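Local coordinates for thermostable carboxypeptidase 1 (Pyrococcus furiosus, PDB 1K9X), which removes amino acids one after another from the C-terminus of peptides, with broad specificity, as a cobalt-dependent homodimeric metallocarboxypeptidase, at residues Arg18-Ile23 / His58-His63; Ile363-Lys368 / Asp389-Leu394; Asp382-Trp387 / Glu404-Asp409. All blocks are in the same frame, centred on the assembly; numbering follows the deposited sequence.

Overall arrangement
Interaction 1 lies near the surface, where helices 8-36 and 43-61 pair beside the second subunit, and its centre is about 41 and 40 Å from those of interactions 2 and 3. The centres of those two are about 10 Å apart, and both use helix 383-395: interaction 2 sets it against helix 359-375, and interaction 3 sets its start against the loop 404-409. They are joined, for Arg-366 NH1 forms a salt bridge of 2.6 Å with Asp-409 OD1, while Leu-365 packs on Trp-387. The chemistry differs with place in the fold. Interaction 1 is aliphatic with a charged end, interaction 2 grades from buried leucines to a charged rim, and interaction 3 is a buried aromatic contact.

Interaction 1 (Arg18-Ile23 / His58-His63); sequences RRIWAI and HELLLH
The pairing of helices 8-36 and 43-61, near the N-terminus of the chain, is carried here by Leu-60, which projects between Arg-19, Ile-20 and Ile-23. Backbones come nearest at Ile-20 and Leu-60. The two side chains run past each other in opposite directions, and Ile-20 CG1 lies 3.8 Å from Leu-60 CB. Farther out, Ile-20 CD1 rests 3.8 Å from Leu-61 N, on the backbone of the next residue. Branched aliphatic residues suit this place because they fill the groove between helices without needing polar partners.

Leu-60 CD1 reaches farthest. It stands 3.9 Å from Ile-23 CD1 and, on the preceding turn, 3.4 Å from Arg-19 CD, a tight fit in which the methylenes of the arginine cross the leucine at about a right angle. Arg-19 has its CG opposite the backbone N (chi1 -167°), which lays CG and CD beside Leu-60, and the chain then bends at chi3. Its far end is polar: Arg-19 NH2 forms a salt bridge with Glu-59 of the second subunit. Arginine therefore serves twice, its stem as a hydrophobic surface and its guanidinium as a link across the dimer.

Ile-23 also packs on Leu-53 and Leu-56, so moving forward along the first helix means moving backward along the second, as expected of an antiparallel helical hairpin.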
loop_
_atom_site.group_PDB
_atom_site.type_symbol
_atom_site.label_atom_id
_atom_site.label_comp_id
_atom_site.label_asym_id
_atom_site.label_seq_id
_atom_site.Cartn_x
_atom_site.Cartn_y
_atom_site.Cartn_z
ATOM N N ARG A 18 8.980 16.961 6.543
ATOM C CA ARG A 18 7.700 16.331 6.229
ATOM C C ARG A 18 7.718 15.706 4.842
ATOM O O ARG A 18 7.071 14.695 4.603
ATOM C CB ARG A 18 6.546 17.335 6.325
ATOM C CG ARG A 18 6.069 17.603 7.749
ATOM C CD ARG A 18 4.609 18.051 7.770
ATOM N NE ARG A 18 4.098 18.242 9.125
ATOM C CZ ARG A 18 2.811 18.414 9.425
ATOM N NH1 ARG A 18 1.896 18.413 8.461
ATOM N NH2 ARG A 18 2.441 18.596 10.692
ATOM N N ARG A 19 8.461 16.315 3.926
ATOM C CA ARG A 19 8.557 15.789 2.575
ATOM C C ARG A 19 9.283 14.451 2.683
ATOM O O ARG A 19 8.808 13.430 2.186
ATOM C CB ARG A 19 9.344 16.760 1.689
ATOM C CG ARG A 19 9.262 16.486 0.191
ATOM C CD ARG A 19 10.048 17.546 -0.586
ATOM N NE ARG A 19 9.250 18.319 -1.543
ATOM C CZ ARG A 19 8.053 18.849 -1.294
ATOM N NH1 ARG A 19 7.467 18.694 -0.109
ATOM N NH2 ARG A 19 7.446 19.564 -2.230
ATOM N N ILE A 20 10.433 14.462 3.350
ATOM C CA ILE A 20 11.219 13.250 3.537
ATOM C C ILE A 20 10.369 12.231 4.282
ATOM O O ILE A 20 10.282 11.073 3.890
ATOM C CB ILE A 20 12.509 13.551 4.336
ATOM C CG1 ILE A 20 13.328 14.614 3.602
ATOM C CG2 ILE A 20 13.331 12.284 4.505
ATOM C CD1 ILE A 20 14.670 14.948 4.245
ATOM N N TRP A 21 9.719 12.672 5.352
ATOM C CA TRP A 21 8.870 11.778 6.119
ATOM C C TRP A 21 7.814 11.146 5.221
ATOM O O TRP A 21 7.553 9.948 5.321
ATOM C CB TRP A 21 8.166 12.521 7.248
ATOM C CG TRP A 21 7.177 11.646 7.967
ATOM C CD1 TRP A 21 7.423 10.822 9.032
ATOM C CD2 TRP A 21 5.804 11.444 7.613
ATOM N NE1 TRP A 21 6.287 10.119 9.359
ATOM C CE2 TRP A 21 5.281 10.480 8.503
ATOM C CE3 TRP A 21 4.966 11.986 6.626
ATOM C CZ2 TRP A 21 3.952 10.042 8.436
ATOM C CZ3 TRP A 21 3.650 11.554 6.558
ATOM C CH2 TRP A 21 3.156 10.586 7.461
ATOM N N ALA A 22 7.205 11.956 4.353
ATOM C CA ALA A 22 6.160 11.470 3.446
ATOM C C ALA A 22 6.628 10.327 2.524
ATOM O O ALA A 22 5.894 9.372 2.280
ATOM C CB ALA A 22 5.627 12.621 2.614
ATOM N N ILE A 23 7.850 10.429 2.016
ATOM C CA ILE A 23 8.396 9.398 1.141
ATOM C C ILE A 23 8.610 8.087 1.898
ATOM O O ILE A 23 8.411 6.989 1.348
ATOM C CB ILE A 23 9.712 9.888 0.506
ATOM C CG1 ILE A 23 9.405 11.109 -0.364
ATOM C CG2 ILE A 23 10.354 8.771 -0.331
ATOM C CD1 ILE A 23 10.610 11.754 -0.986
ATOM N N HIS A 58 17.080 10.378 -0.513
ATOM C CA HIS A 58 18.512 10.587 -0.285
ATOM C C HIS A 58 18.945 11.949 -0.809
ATOM O O HIS A 58 19.881 12.559 -0.292
ATOM C CB HIS A 58 19.342 9.508 -0.989
ATOM C CG HIS A 58 20.812 9.803 -1.026
ATOM N ND1 HIS A 58 21.659 9.517 0.024
ATOM C CD2 HIS A 58 21.579 10.383 -1.980
ATOM C CE1 HIS A 58 22.884 9.906 -0.284
ATOM N NE2 HIS A 58 22.863 10.435 -1.493
ATOM N N GLU A 59 18.255 12.416 -1.841
ATOM C CA GLU A 59 18.553 13.696 -2.463
ATOM C C GLU A 59 18.059 14.864 -1.591
ATOM O O GLU A 59 18.708 15.911 -1.513
ATOM C CB GLU A 59 17.897 13.719 -3.846
ATOM C CG GLU A 59 18.472 14.720 -4.826
ATOM C CD GLU A 59 17.975 14.477 -6.245
ATOM O OE1 GLU A 59 18.404 13.476 -6.867
ATOM O OE2 GLU A 59 17.146 15.281 -6.732
ATOM N N LEU A 60 16.918 14.669 -0.932
ATOM C CA LEU A 60 16.328 15.684 -0.057
ATOM C C LEU A 60 17.073 15.785 1.271
ATOM O O LEU A 60 17.180 16.870 1.854
ATOM C CB LEU A 60 14.857 15.369 0.226
ATOM C CG LEU A 60 13.890 15.340 -0.959
ATOM C CD1 LEU A 60 12.464 15.142 -0.447
ATOM C CD2 LEU A 60 13.992 16.643 -1.741
ATOM N N LEU A 61 17.570 14.651 1.756
ATOM C CA LEU A 61 18.307 14.621 3.013
ATOM C C LEU A 61 19.623 15.385 2.869
ATOM O O LEU A 61 20.114 15.978 3.822
ATOM C CB LEU A 61 18.572 13.173 3.433
ATOM C CG LEU A 61 19.359 12.927 4.728
ATOM C CD1 LEU A 61 18.615 13.524 5.921
ATOM C CD2 LEU A 61 19.564 11.427 4.933
ATOM N N LEU A 62 20.188 15.382 1.669
ATOM C CA LEU A 62 21.438 16.097 1.432
ATOM C C LEU A 62 21.226 17.390 0.630
ATOM O O LEU A 62 22.184 18.027 0.187
ATOM C CB LEU A 62 22.438 15.172 0.732
ATOM C CG LEU A 62 23.422 14.380 1.616
ATOM C CD1 LEU A 62 22.860 14.124 3.002
ATOM C CD2 LEU A 62 23.765 13.067 0.930
ATOM N N HIS A 63 19.972 17.794 0.455
ATOM C CA HIS A 63 19.710 19.029 -0.279
ATOM C C HIS A 63 20.424 20.161 0.455
ATOM O O HIS A 63 20.339 20.273 1.674
ATOM C CB HIS A 63 18.211 19.315 -0.356
ATOM C CG HIS A 63 17.865 20.391 -1.335
ATOM N ND1 HIS A 63 18.103 21.727 -1.088
ATOM C CD2 HIS A 63 17.360 20.325 -2.591
ATOM C CE1 HIS A 63 17.761 22.437 -2.149
ATOM N NE2 HIS A 63 17.308 21.609 -3.077
#

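Interaction 2 (Ile363-Lys368 / Asp389-Leu394); sequences ILLRFK and DEMERL
Glu-390 OE1 is gripped by Arg-393, one turn later on the same helix, while the aliphatic part of Lys-368 lies against it from the facing helix. Arg-393 NH2 donates to Glu-390 OE1 at 2.7 Å with a nearly straight N-H...O angle of 166°, in the guanidinium plane and on the syn lone pair of the oxygen. Arg-393 NE adds long, weak bonds to both carboxylate oxygens. A bend at chi2 of Glu-390 (-53°) turns the carboxylate back toward the arginine. Across the contact, Lys-368 CD comes within 3.4 Å of Glu-390 OE1, and Lys-368 CE lies 3.2 Å from Arg-393 NH2. Arg-393 NH2 also forms a salt bridge with Glu-180 of helix 169-193, to which Lys-368 NZ makes a long, weak ion pair; Arg-393 thus bridges two carboxylates, with the lysine ammonium nearby but only weakly paired.

Deeper in the protein, the contact is apolar. Leu-365 CB meets Glu-390 CB at 3.6 Å, where the backbones are nearest, and Leu-364 CD2 touches Leu-394 CD1 at 4.1 Å, their side chains crossing at about a right angle. Leu-394 CD2 in turn lies 3.8 Å above the guanidinium plane of Arg-393, over its centre, joining the apolar and charged parts. The axes of the two short helix segments approach to 9.8 Å and run roughly antiparallel, at 140°.

Leucine suits the buried seam and long charged chains its margin, so the chemistry implies a hydrophobic interface edged by an ionic network whose opposite charges probably offset the closeness of lysine and arginine.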
loop_
_atom_site.group_PDB
_atom_site.type_symbol
_atom_site.label_atom_id
_atom_site.label_comp_id
_atom_site.label_asym_id
_atom_site.label_seq_id
_atom_site.Cartn_x
_atom_site.Cartn_y
_atom_site.Cartn_z
ATOM N N ILE A 363 25.310 -15.961 17.587
ATOM C CA ILE A 363 25.670 -14.566 17.328
ATOM C C ILE A 363 27.118 -14.300 17.721
ATOM O O ILE A 363 27.842 -13.580 17.027
ATOM C CB ILE A 363 24.759 -13.597 18.127
ATOM C CG1 ILE A 363 23.291 -13.832 17.761
ATOM C CG2 ILE A 363 25.135 -12.159 17.813
ATOM C CD1 ILE A 363 22.925 -13.426 16.330
ATOM N N LEU A 364 27.518 -14.877 18.854
ATOM C CA LEU A 364 28.869 -14.740 19.390
ATOM C C LEU A 364 29.918 -15.167 18.354
ATOM O O LEU A 364 30.889 -14.448 18.094
ATOM C CB LEU A 364 28.994 -15.585 20.669
ATOM C CG LEU A 364 30.353 -15.791 21.343
ATOM C CD1 LEU A 364 31.036 -14.465 21.552
ATOM C CD2 LEU A 364 30.168 -16.501 22.677
ATOM N N LEU A 365 29.707 -16.324 17.739
ATOM C CA LEU A 365 30.665 -16.810 16.760
ATOM C C LEU A 365 30.723 -15.893 15.542
ATOM O O LEU A 365 31.794 -15.692 14.970
ATOM C CB LEU A 365 30.328 -18.240 16.356
ATOM C CG LEU A 365 29.231 -18.453 15.330
ATOM C CD1 LEU A 365 29.807 -18.323 13.934
ATOM C CD2 LEU A 365 28.631 -19.821 15.548
ATOM N N ARG A 366 29.584 -15.338 15.135
ATOM C CA ARG A 366 29.587 -14.418 13.996
ATOM C C ARG A 366 30.339 -13.142 14.411
ATOM O O ARG A 366 31.031 -12.512 13.608
ATOM C CB ARG A 366 28.151 -14.075 13.561
ATOM C CG ARG A 366 27.414 -15.221 12.863
ATOM C CD ARG A 366 26.161 -15.593 13.629
ATOM N NE ARG A 366 25.624 -16.910 13.273
ATOM C CZ ARG A 366 24.941 -17.154 12.166
ATOM N NH1 ARG A 366 24.714 -16.174 11.305
ATOM N NH2 ARG A 366 24.469 -18.367 11.929
ATOM N N PHE A 367 30.196 -12.763 15.677
ATOM C CA PHE A 367 30.888 -11.586 16.173
ATOM C C PHE A 367 32.386 -11.835 16.087
ATOM O O PHE A 367 33.128 -10.995 15.593
ATOM C CB PHE A 367 30.490 -11.292 17.625
ATOM C CG PHE A 367 31.486 -10.441 18.367
ATOM C CD1 PHE A 367 31.911 -9.221 17.846
ATOM C CD2 PHE A 367 32.019 -10.872 19.578
ATOM C CE1 PHE A 367 32.854 -8.446 18.518
ATOM C CE2 PHE A 367 32.970 -10.096 20.266
ATOM C CZ PHE A 367 33.386 -8.881 19.730
ATOM N N LYS A 368 32.829 -12.998 16.559
ATOM C CA LYS A 368 34.252 -13.324 16.526
ATOM C C LYS A 368 34.812 -13.341 15.115
ATOM O O LYS A 368 35.836 -12.703 14.849
ATOM C CB LYS A 368 34.533 -14.663 17.218
ATOM C CG LYS A 368 34.485 -14.586 18.739
ATOM C CD LYS A 368 35.167 -15.788 19.397
ATOM C CE LYS A 368 35.133 -15.684 20.933
ATOM N NZ LYS A 368 35.818 -14.463 21.476
ATOM N N ASP A 389 34.608 -24.661 14.275
ATOM C CA ASP A 389 35.277 -24.836 15.566
ATOM C C ASP A 389 34.478 -24.094 16.643
ATOM O O ASP A 389 34.191 -24.647 17.701
ATOM C CB ASP A 389 36.714 -24.282 15.540
ATOM C CG ASP A 389 37.656 -25.115 14.682
ATOM O OD1 ASP A 389 37.485 -26.353 14.619
ATOM O OD2 ASP A 389 38.579 -24.525 14.082
ATOM N N GLU A 390 34.122 -22.842 16.364
ATOM C CA GLU A 390 33.347 -22.046 17.311
ATOM C C GLU A 390 32.082 -22.806 17.667
ATOM O O GLU A 390 31.759 -22.980 18.835
ATOM C CB GLU A 390 32.976 -20.687 16.707
ATOM C CG GLU A 390 34.134 -19.707 16.655
ATOM C CD GLU A 390 34.799 -19.535 18.011
ATOM O OE1 GLU A 390 34.162 -18.991 18.943
ATOM O OE2 GLU A 390 35.960 -19.963 18.150
ATOM N N MET A 391 31.375 -23.265 16.643
ATOM C CA MET A 391 30.154 -24.021 16.847
ATOM C C MET A 391 30.443 -25.159 17.822
ATOM O O MET A 391 29.771 -25.309 18.845
ATOM C CB MET A 391 29.673 -24.606 15.513
ATOM C CG MET A 391 28.201 -25.049 15.499
ATOM S SD MET A 391 27.080 -23.629 15.588
ATOM C CE MET A 391 27.915 -22.594 14.455
ATOM N N GLU A 392 31.462 -25.952 17.506
ATOM C CA GLU A 392 31.819 -27.097 18.332
ATOM C C GLU A 392 32.238 -26.691 19.743
ATOM O O GLU A 392 31.889 -27.349 20.724
ATOM C CB GLU A 392 32.944 -27.898 17.666
ATOM C CG GLU A 392 32.782 -29.398 17.842
ATOM C CD GLU A 392 33.987 -30.191 17.348
ATOM O OE1 GLU A 392 34.507 -29.884 16.250
ATOM O OE2 GLU A 392 34.400 -31.126 18.064
ATOM N N ARG A 393 32.999 -25.608 19.837
ATOM C CA ARG A 393 33.456 -25.107 21.128
ATOM C C ARG A 393 32.293 -24.669 22.005
ATOM O O ARG A 393 32.193 -25.055 23.176
ATOM C CB ARG A 393 34.388 -23.911 20.920
ATOM C CG ARG A 393 34.857 -23.241 22.199
ATOM C CD ARG A 393 35.978 -22.266 21.893
ATOM N NE ARG A 393 35.491 -20.989 21.385
ATOM C CZ ARG A 393 35.208 -19.945 22.158
ATOM N NH1 ARG A 393 35.371 -20.032 23.475
ATOM N NH2 ARG A 393 34.759 -18.819 21.617
ATOM N N LEU A 394 31.404 -23.871 21.429
ATOM C CA LEU A 394 30.275 -23.330 22.179
ATOM C C LEU A 394 29.077 -24.254 22.360
ATOM O O LEU A 394 28.583 -24.417 23.471
ATOM C CB LEU A 394 29.833 -22.013 21.527
ATOM C CG LEU A 394 30.984 -21.014 21.360
ATOM C CD1 LEU A 394 30.564 -19.861 20.446
ATOM C CD2 LEU A 394 31.419 -20.503 22.740
#

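Interaction 3 (Asp382-Trp387 / Glu404-Asp409); sequences DLPEMW and EGILQD
Trp-387 lays one face of its indole over the backbone of Gly-405 and Ile-406. Ile-406 CA sits 3.4 Å from the centroid of the six-membered ring and close to its normal, a CH-pi contact, while Gly-405 C lies over the same face, nearer the rim, 3.4 Å from Trp-387 NE1. The ring gets there with CG opposite the backbone N (chi1 -178°), extended from its helix. Glycine suits Gly-405 because its backbone angles (phi -117°, psi -128°) are rarely taken by residues with a side chain.

On the same face, Ile-406 CB lies over Trp-387 CE3 at 3.6 Å, and the side chain runs on toward the first turn of the helix, where Ile-406 CD1 is 3.7 Å from Leu-383 CB. Gln-408 NE2 stands at the ring edge, 3.9 Å from Trp-387 CZ2, while its OE1 accepts from Arg-351 N. A type I turn, closed by Gln-408 N to Gly-405 O, shapes this loop, which opens the GXXQDXHW family motif. With an alanine at Trp-387, the turn would probably lose its flat cover and a gap would open over Ile-406.

The start of helix 383-395 and the loop pack together on Trp-412 of helix 411-414 and Leu-135 of helix 132-149, and Trp-387 also touches Leu-369 of helix 359-375.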
loop_
_atom_site.group_PDB
_atom_site.type_symbol
_atom_site.label_atom_id
_atom_site.label_comp_id
_atom_site.label_asym_id
_atom_site.label_seq_id
_atom_site.Cartn_x
_atom_site.Cartn_y
_atom_site.Cartn_z
ATOM N N ASP A 382 39.363 -19.651 4.806
ATOM C CA ASP A 382 39.605 -20.134 6.166
ATOM C C ASP A 382 38.405 -20.003 7.094
ATOM O O ASP A 382 38.389 -20.598 8.168
ATOM C CB ASP A 382 40.792 -19.400 6.794
ATOM C CG ASP A 382 42.075 -19.605 6.018
ATOM O OD1 ASP A 382 42.418 -20.777 5.753
ATOM O OD2 ASP A 382 42.734 -18.597 5.675
ATOM N N LEU A 383 37.395 -19.244 6.682
ATOM C CA LEU A 383 36.219 -19.040 7.535
ATOM C C LEU A 383 35.374 -20.263 7.870
ATOM O O LEU A 383 35.006 -20.460 9.033
ATOM C CB LEU A 383 35.313 -17.953 6.942
ATOM C CG LEU A 383 35.918 -16.541 6.946
ATOM C CD1 LEU A 383 34.924 -15.561 6.332
ATOM C CD2 LEU A 383 36.270 -16.122 8.374
ATOM N N PRO A 384 35.061 -21.110 6.869
ATOM C CA PRO A 384 34.246 -22.297 7.131
ATOM C C PRO A 384 34.704 -23.097 8.351
ATOM O O PRO A 384 33.901 -23.426 9.226
ATOM C CB PRO A 384 34.377 -23.096 5.837
ATOM C CG PRO A 384 34.560 -22.034 4.796
ATOM C CD PRO A 384 35.541 -21.111 5.473
ATOM N N GLU A 385 35.998 -23.407 8.405
ATOM C CA GLU A 385 36.543 -24.186 9.507
ATOM C C GLU A 385 36.614 -23.408 10.809
ATOM O O GLU A 385 36.468 -23.998 11.886
ATOM C CB GLU A 385 37.924 -24.748 9.143
ATOM C CG GLU A 385 37.882 -26.058 8.350
ATOM C CD GLU A 385 37.114 -27.149 9.070
ATOM O OE1 GLU A 385 35.881 -27.251 8.866
ATOM O OE2 GLU A 385 37.735 -27.897 9.853
ATOM N N MET A 386 36.869 -22.103 10.736
ATOM C CA MET A 386 36.882 -21.308 11.958
ATOM C C MET A 386 35.432 -21.360 12.467
ATOM O O MET A 386 35.172 -21.591 13.650
ATOM C CB MET A 386 37.290 -19.854 11.674
ATOM C CG MET A 386 38.760 -19.672 11.287
ATOM S SD MET A 386 39.245 -17.946 10.998
ATOM C CE MET A 386 39.134 -17.850 9.293
ATOM N N TRP A 387 34.491 -21.174 11.546
ATOM C CA TRP A 387 33.074 -21.192 11.877
ATOM C C TRP A 387 32.682 -22.465 12.617
ATOM O O TRP A 387 32.037 -22.412 13.659
ATOM C CB TRP A 387 32.244 -21.056 10.592
ATOM C CG TRP A 387 30.757 -21.009 10.795
ATOM C CD1 TRP A 387 29.964 -22.004 11.289
ATOM C CD2 TRP A 387 29.890 -19.912 10.502
ATOM N NE1 TRP A 387 28.657 -21.595 11.321
ATOM C CE2 TRP A 387 28.582 -20.315 10.844
ATOM C CE3 TRP A 387 30.090 -18.625 9.981
ATOM C CZ2 TRP A 387 27.473 -19.475 10.685
ATOM C CZ3 TRP A 387 28.989 -17.788 9.824
ATOM C CH2 TRP A 387 27.696 -18.219 10.177
ATOM N N GLU A 404 24.676 -26.049 6.728
ATOM C CA GLU A 404 24.437 -26.102 8.173
ATOM C C GLU A 404 25.401 -25.180 8.908
ATOM O O GLU A 404 25.274 -24.975 10.110
ATOM C CB GLU A 404 24.652 -27.516 8.719
ATOM C CG GLU A 404 23.711 -28.587 8.219
ATOM C CD GLU A 404 24.035 -29.953 8.829
ATOM O OE1 GLU A 404 25.229 -30.338 8.848
ATOM O OE2 GLU A 404 23.096 -30.640 9.284
ATOM N N GLY A 405 26.383 -24.659 8.185
ATOM C CA GLY A 405 27.364 -23.781 8.791
ATOM C C GLY A 405 27.355 -22.374 8.224
ATOM O O GLY A 405 26.300 -21.744 8.133
ATOM N N ILE A 406 28.529 -21.897 7.815
ATOM C CA ILE A 406 28.694 -20.549 7.277
ATOM C C ILE A 406 27.777 -20.114 6.133
ATOM O O ILE A 406 27.651 -18.922 5.862
ATOM C CB ILE A 406 30.164 -20.319 6.850
ATOM C CG1 ILE A 406 30.351 -18.884 6.349
ATOM C CG2 ILE A 406 30.556 -21.314 5.777
ATOM C CD1 ILE A 406 31.801 -18.519 6.110
ATOM N N LEU A 407 27.135 -21.057 5.452
ATOM C CA LEU A 407 26.252 -20.678 4.352
ATOM C C LEU A 407 24.806 -20.494 4.801
ATOM O O LEU A 407 23.912 -20.360 3.975
ATOM C CB LEU A 407 26.333 -21.717 3.234
ATOM C CG LEU A 407 27.098 -21.303 1.967
ATOM C CD1 LEU A 407 28.251 -20.373 2.290
ATOM C CD2 LEU A 407 27.580 -22.557 1.253
ATOM N N GLN A 408 24.604 -20.478 6.119
ATOM C CA GLN A 408 23.293 -20.303 6.753
ATOM C C GLN A 408 22.512 -19.070 6.318
ATOM O O GLN A 408 21.440 -19.189 5.736
ATOM C CB GLN A 408 23.445 -20.204 8.263
ATOM C CG GLN A 408 23.451 -21.491 8.990
ATOM C CD GLN A 408 23.347 -21.246 10.463
ATOM O OE1 GLN A 408 22.403 -20.598 10.927
ATOM N NE2 GLN A 408 24.314 -21.749 11.216
ATOM N N ASP A 409 23.021 -17.884 6.646
ATOM C CA ASP A 409 22.313 -16.675 6.267
ATOM C C ASP A 409 22.973 -15.748 5.256
ATOM O O ASP A 409 24.199 -15.763 5.052
ATOM C CB ASP A 409 21.874 -15.872 7.499
ATOM C CG ASP A 409 22.563 -16.294 8.769
ATOM O OD1 ASP A 409 23.780 -16.081 8.891
ATOM O OD2 ASP A 409 21.877 -16.836 9.651
#